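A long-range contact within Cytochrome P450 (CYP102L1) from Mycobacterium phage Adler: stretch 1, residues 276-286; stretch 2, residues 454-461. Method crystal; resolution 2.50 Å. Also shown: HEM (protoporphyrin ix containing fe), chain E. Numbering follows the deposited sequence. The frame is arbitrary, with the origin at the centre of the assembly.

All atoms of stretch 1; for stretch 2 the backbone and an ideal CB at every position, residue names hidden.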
# COMPACT_ATOMS: atom_id res chain seq x y z
N LEU A 276 -8.26 -5.95 -0.91
CA LEU A 276 -7.92 -5.97 -2.33
C LEU A 276 -7.36 -4.63 -2.78
O LEU A 276 -6.34 -4.58 -3.48
CB LEU A 276 -9.15 -6.34 -3.17
CG LEU A 276 -9.43 -7.84 -3.31
CD1 LEU A 276 -10.47 -8.08 -4.39
CD2 LEU A 276 -8.14 -8.59 -3.61
N VAL A 277 -8.00 -3.53 -2.41
CA VAL A 277 -7.58 -2.22 -2.92
C VAL A 277 -6.52 -1.58 -2.03
O VAL A 277 -5.59 -0.95 -2.53
CB VAL A 277 -8.81 -1.30 -3.11
CG1 VAL A 277 -9.47 -0.98 -1.78
CG2 VAL A 277 -8.40 -0.02 -3.83
N ALA A 278 -6.62 -1.75 -0.71
CA ALA A 278 -5.65 -1.13 0.19
C ALA A 278 -4.33 -1.89 0.25
O ALA A 278 -3.31 -1.30 0.64
CB ALA A 278 -6.24 -1.01 1.60
N GLY A 279 -4.32 -3.16 -0.13
CA GLY A 279 -3.11 -3.95 -0.03
C GLY A 279 -2.39 -4.16 -1.34
O GLY A 279 -1.16 -4.32 -1.36
N SER A 280 -3.13 -4.17 -2.45
CA SER A 280 -2.54 -4.48 -3.74
C SER A 280 -1.71 -3.32 -4.28
O SER A 280 -0.54 -3.50 -4.62
CB SER A 280 -3.62 -4.87 -4.74
OG SER A 280 -3.20 -4.66 -6.07
N GLU A 281 -2.31 -2.13 -4.38
CA GLU A 281 -1.65 -1.03 -5.07
C GLU A 281 -0.43 -0.53 -4.30
O GLU A 281 0.58 -0.17 -4.90
CB GLU A 281 -2.63 0.10 -5.32
CG GLU A 281 -2.15 1.11 -6.35
CD GLU A 281 -3.22 2.10 -6.77
OE1 GLU A 281 -4.30 2.10 -6.13
OE2 GLU A 281 -2.99 2.86 -7.73
N THR A 282 -0.52 -0.50 -2.97
CA THR A 282 0.62 -0.06 -2.16
C THR A 282 1.81 -0.99 -2.34
O THR A 282 2.93 -0.54 -2.60
CB THR A 282 0.22 0.02 -0.69
OG1 THR A 282 -0.34 -1.23 -0.27
CG2 THR A 282 -0.79 1.13 -0.46
N SER A 283 1.59 -2.30 -2.21
CA SER A 283 2.69 -3.26 -2.31
C SER A 283 3.24 -3.31 -3.73
O SER A 283 4.45 -3.46 -3.93
CB SER A 283 2.22 -4.64 -1.87
OG SER A 283 1.71 -4.61 -0.55
N ALA A 284 2.37 -3.20 -4.74
CA ALA A 284 2.82 -3.31 -6.12
C ALA A 284 3.70 -2.13 -6.52
O ALA A 284 4.71 -2.31 -7.20
CB ALA A 284 1.61 -3.40 -7.05
N ASN A 285 3.33 -0.92 -6.11
CA ASN A 285 4.12 0.25 -6.47
C ASN A 285 5.43 0.31 -5.69
O ASN A 285 6.43 0.80 -6.21
CB ASN A 285 3.31 1.52 -6.26
CG ASN A 285 2.08 1.58 -7.15
OD1 ASN A 285 2.02 0.92 -8.18
ND2 ASN A 285 1.09 2.36 -6.74
N ALA A 286 5.43 -0.19 -4.45
CA ALA A 286 6.68 -0.28 -3.70
C ALA A 286 7.66 -1.23 -4.38
O ALA A 286 8.85 -0.93 -4.48
CB ALA A 286 6.41 -0.73 -2.26
N UNK A 454 0.47 10.38 -9.11
CA UNK A 454 -0.24 10.28 -7.84
C UNK A 454 -1.68 9.87 -8.11
O UNK A 454 -2.46 10.63 -8.68
CB UNK A 454 -0.18 11.60 -7.07
N UNK A 455 -2.01 8.65 -7.71
CA UNK A 455 -3.39 8.16 -7.72
C UNK A 455 -3.85 8.03 -6.27
O UNK A 455 -3.73 9.01 -5.53
CB UNK A 455 -3.51 6.83 -8.46
N UNK A 456 -4.38 6.89 -5.83
CA UNK A 456 -4.52 6.65 -4.41
C UNK A 456 -3.16 6.47 -3.74
O UNK A 456 -3.04 6.67 -2.53
CB UNK A 456 -5.40 5.42 -4.17
N UNK A 457 -2.14 6.09 -4.52
CA UNK A 457 -0.79 5.89 -4.03
C UNK A 457 0.20 6.55 -4.98
O UNK A 457 -0.16 6.99 -6.08
CB UNK A 457 -0.48 4.40 -3.87
N UNK A 458 1.46 6.60 -4.56
CA UNK A 458 2.54 7.03 -5.43
C UNK A 458 2.96 5.87 -6.32
O UNK A 458 3.13 4.74 -5.85
CB UNK A 458 3.73 7.55 -4.62
N UNK A 459 3.13 6.15 -7.61
CA UNK A 459 3.43 5.11 -8.59
C UNK A 459 4.45 5.62 -9.60
O UNK A 459 4.37 6.78 -10.04
CB UNK A 459 2.16 4.65 -9.30
N UNK A 460 5.42 4.79 -9.98
CA UNK A 460 6.33 5.16 -11.08
C UNK A 460 5.59 5.11 -12.41
O UNK A 460 5.01 4.08 -12.77
CB UNK A 460 7.55 4.23 -11.12
N UNK A 461 5.61 6.22 -13.13
CA UNK A 461 4.92 6.34 -14.41
C UNK A 461 5.87 6.03 -15.56
O UNK A 461 7.02 6.47 -15.56
CB UNK A 461 4.33 7.74 -14.57
CHA HEM E . -3.59 1.07 6.81
CHB HEM E . 0.40 1.74 4.12
CHC HEM E . 0.11 -2.85 2.55
CHD HEM E . -4.26 -3.24 4.64
C1A HEM E . -2.47 1.66 6.25
C2A HEM E . -1.96 2.99 6.52
C3A HEM E . -0.87 3.17 5.78
C4A HEM E . -0.63 1.96 5.01
CMA HEM E . -0.01 4.45 5.75
CAA HEM E . -2.57 4.03 7.48
CBA HEM E . -3.64 4.82 6.72
CGA HEM E . -4.14 5.97 7.56
O1A HEM E . -3.58 6.22 8.65
O2A HEM E . -5.12 6.64 7.12
C1B HEM E . 0.70 0.54 3.51
C2B HEM E . 1.91 0.25 2.75
C3B HEM E . 1.83 -1.02 2.32
C4B HEM E . 0.57 -1.57 2.78
CMB HEM E . 3.04 1.28 2.54
CAB HEM E . 2.84 -1.85 1.47
CBB HEM E . 4.00 -1.39 0.98
C1C HEM E . -1.08 -3.39 2.99
C2C HEM E . -1.54 -4.75 2.82
C3C HEM E . -2.74 -4.87 3.39
C4C HEM E . -3.10 -3.58 3.96
CMC HEM E . -0.78 -5.88 2.09
CAC HEM E . -3.54 -6.20 3.40
CBC HEM E . -4.73 -6.33 4.00
C1D HEM E . -4.46 -2.12 5.42
C2D HEM E . -5.62 -1.84 6.25
C3D HEM E . -5.44 -0.66 6.84
C4D HEM E . -4.15 -0.13 6.43
CMD HEM E . -6.86 -2.75 6.40
CAD HEM E . -6.42 0.04 7.81
CBD HEM E . -6.22 -0.49 9.23
CGD HEM E . -7.11 0.25 10.19
O1D HEM E . -7.52 -0.35 11.22
O2D HEM E . -7.42 1.45 9.94
NA HEM E . -1.63 1.07 5.33
NB HEM E . -0.09 -0.59 3.50
NC HEM E . -2.06 -2.71 3.69
ND HEM E . -3.59 -1.06 5.56
FE HEM E . -1.91 -0.78 4.40

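Stretch 1 is a helical segment that offers Val277, Glu281, Thr282 and Asn285 to stretch 2, whose strand runs at 48° to the helix with a closest axial approach of 8.0 Å.

Position 454 has extended backbone angles, and its ideal CB has nothing of stretch 1 within 5.5 Å. Many residues would fit; the deposited residue is Glu454, whose carboxylate is hydrogen-bonded elsewhere in the structure.

At position 455 the CA-to-CB bond points toward the helix, and the ideal CB lies 4.1 Å from Glu281 OE2. A short donor such as serine or threonine suits this spot, and a longer basic side chain could also answer the charge. The residue is Thr455; its OG1 donates a hydrogen bond to Glu281 OE2 (3.0 Å). The same OG1 accepts a weak bond from the backbone N of position 457 (3.4 Å), while Thr455 N bonds to the O of that position (3.0 Å), which closes a tight turn.

Position 456 also points toward the helix, its ideal CB 4.0 Å from Glu281 OE1, but Val277 lies farther along that side. A polar group could address the carboxylate and an aliphatic one could reach the valine. Leu456 takes the second course: its CD1 comes within 4.4 Å of Val277 CG2.

Position 457 faces the helix most fully, its ideal CB 3.9 Å from Asn285 ND2, 4.4 Å from Glu281 CG and 4.7 Å from Thr282 CG2. The mixed surroundings favour a small side chain, with serine, threonine, valine or alanine all plausible and a hydroxyl able to meet the amide. Thr457 supplies both characters. Its OG1 accepts a hydrogen bond from Asn285 ND2 that is short (2.7 Å) but weak, because the angle at the hydrogen is only 117°, and its CG2 packs on Thr282 CG2 at 3.6 Å.

Position 458 directs its CB away from the helix, so stretch 1 hardly restricts the side chain. Leu458 contributes its backbone instead, with O 3.3 Å from Asn285 CB.

Position 459 is sideways, its ideal CB 3.6 Å from Asn285 ND2, which suits a slim, unbranched start. In Lys459, CG approaches Asn285 OD1 (3.2 Å) before the chain leads away, and NZ bonds to the O of position 460 (2.9 Å).

Position 460, also sideways with phi -72°, permits proline among others; Pro460 CD rests 4.2 Å from Asn285 O. Position 461 is out of reach and unconstrained by the helix; it is Ser461.

Stretch 2 454-461: ETLTLKPS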
# COMPACT_ATOMS: atom_id res chain seq x y z
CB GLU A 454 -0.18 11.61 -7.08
CG GLU A 454 1.23 12.11 -6.84
CD GLU A 454 1.30 13.15 -5.74
OE1 GLU A 454 0.38 13.19 -4.89
OE2 GLU A 454 2.28 13.93 -5.71
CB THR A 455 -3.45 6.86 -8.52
OG1 THR A 455 -2.79 5.82 -7.80
CG2 THR A 455 -2.78 7.04 -9.88
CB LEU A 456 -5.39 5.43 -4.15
CG LEU A 456 -6.82 5.49 -4.71
CD1 LEU A 456 -7.59 4.22 -4.39
CD2 LEU A 456 -7.54 6.72 -4.17
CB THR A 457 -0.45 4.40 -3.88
OG1 THR A 457 -0.54 3.76 -5.16
CG2 THR A 457 -1.41 3.72 -2.92
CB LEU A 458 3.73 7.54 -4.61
CG LEU A 458 3.81 9.04 -4.37
CD1 LEU A 458 2.48 9.61 -3.91
CD2 LEU A 458 4.90 9.36 -3.36
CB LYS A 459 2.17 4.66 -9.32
CG LYS A 459 2.34 3.41 -10.16
CD LYS A 459 1.10 3.10 -10.97
CE LYS A 459 0.92 4.10 -12.09
NZ LYS A 459 2.10 4.10 -13.00
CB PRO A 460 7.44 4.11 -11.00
CG PRO A 460 7.29 3.47 -9.64
CD PRO A 460 5.84 3.54 -9.32
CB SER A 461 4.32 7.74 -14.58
OG SER A 461 5.32 8.73 -14.59
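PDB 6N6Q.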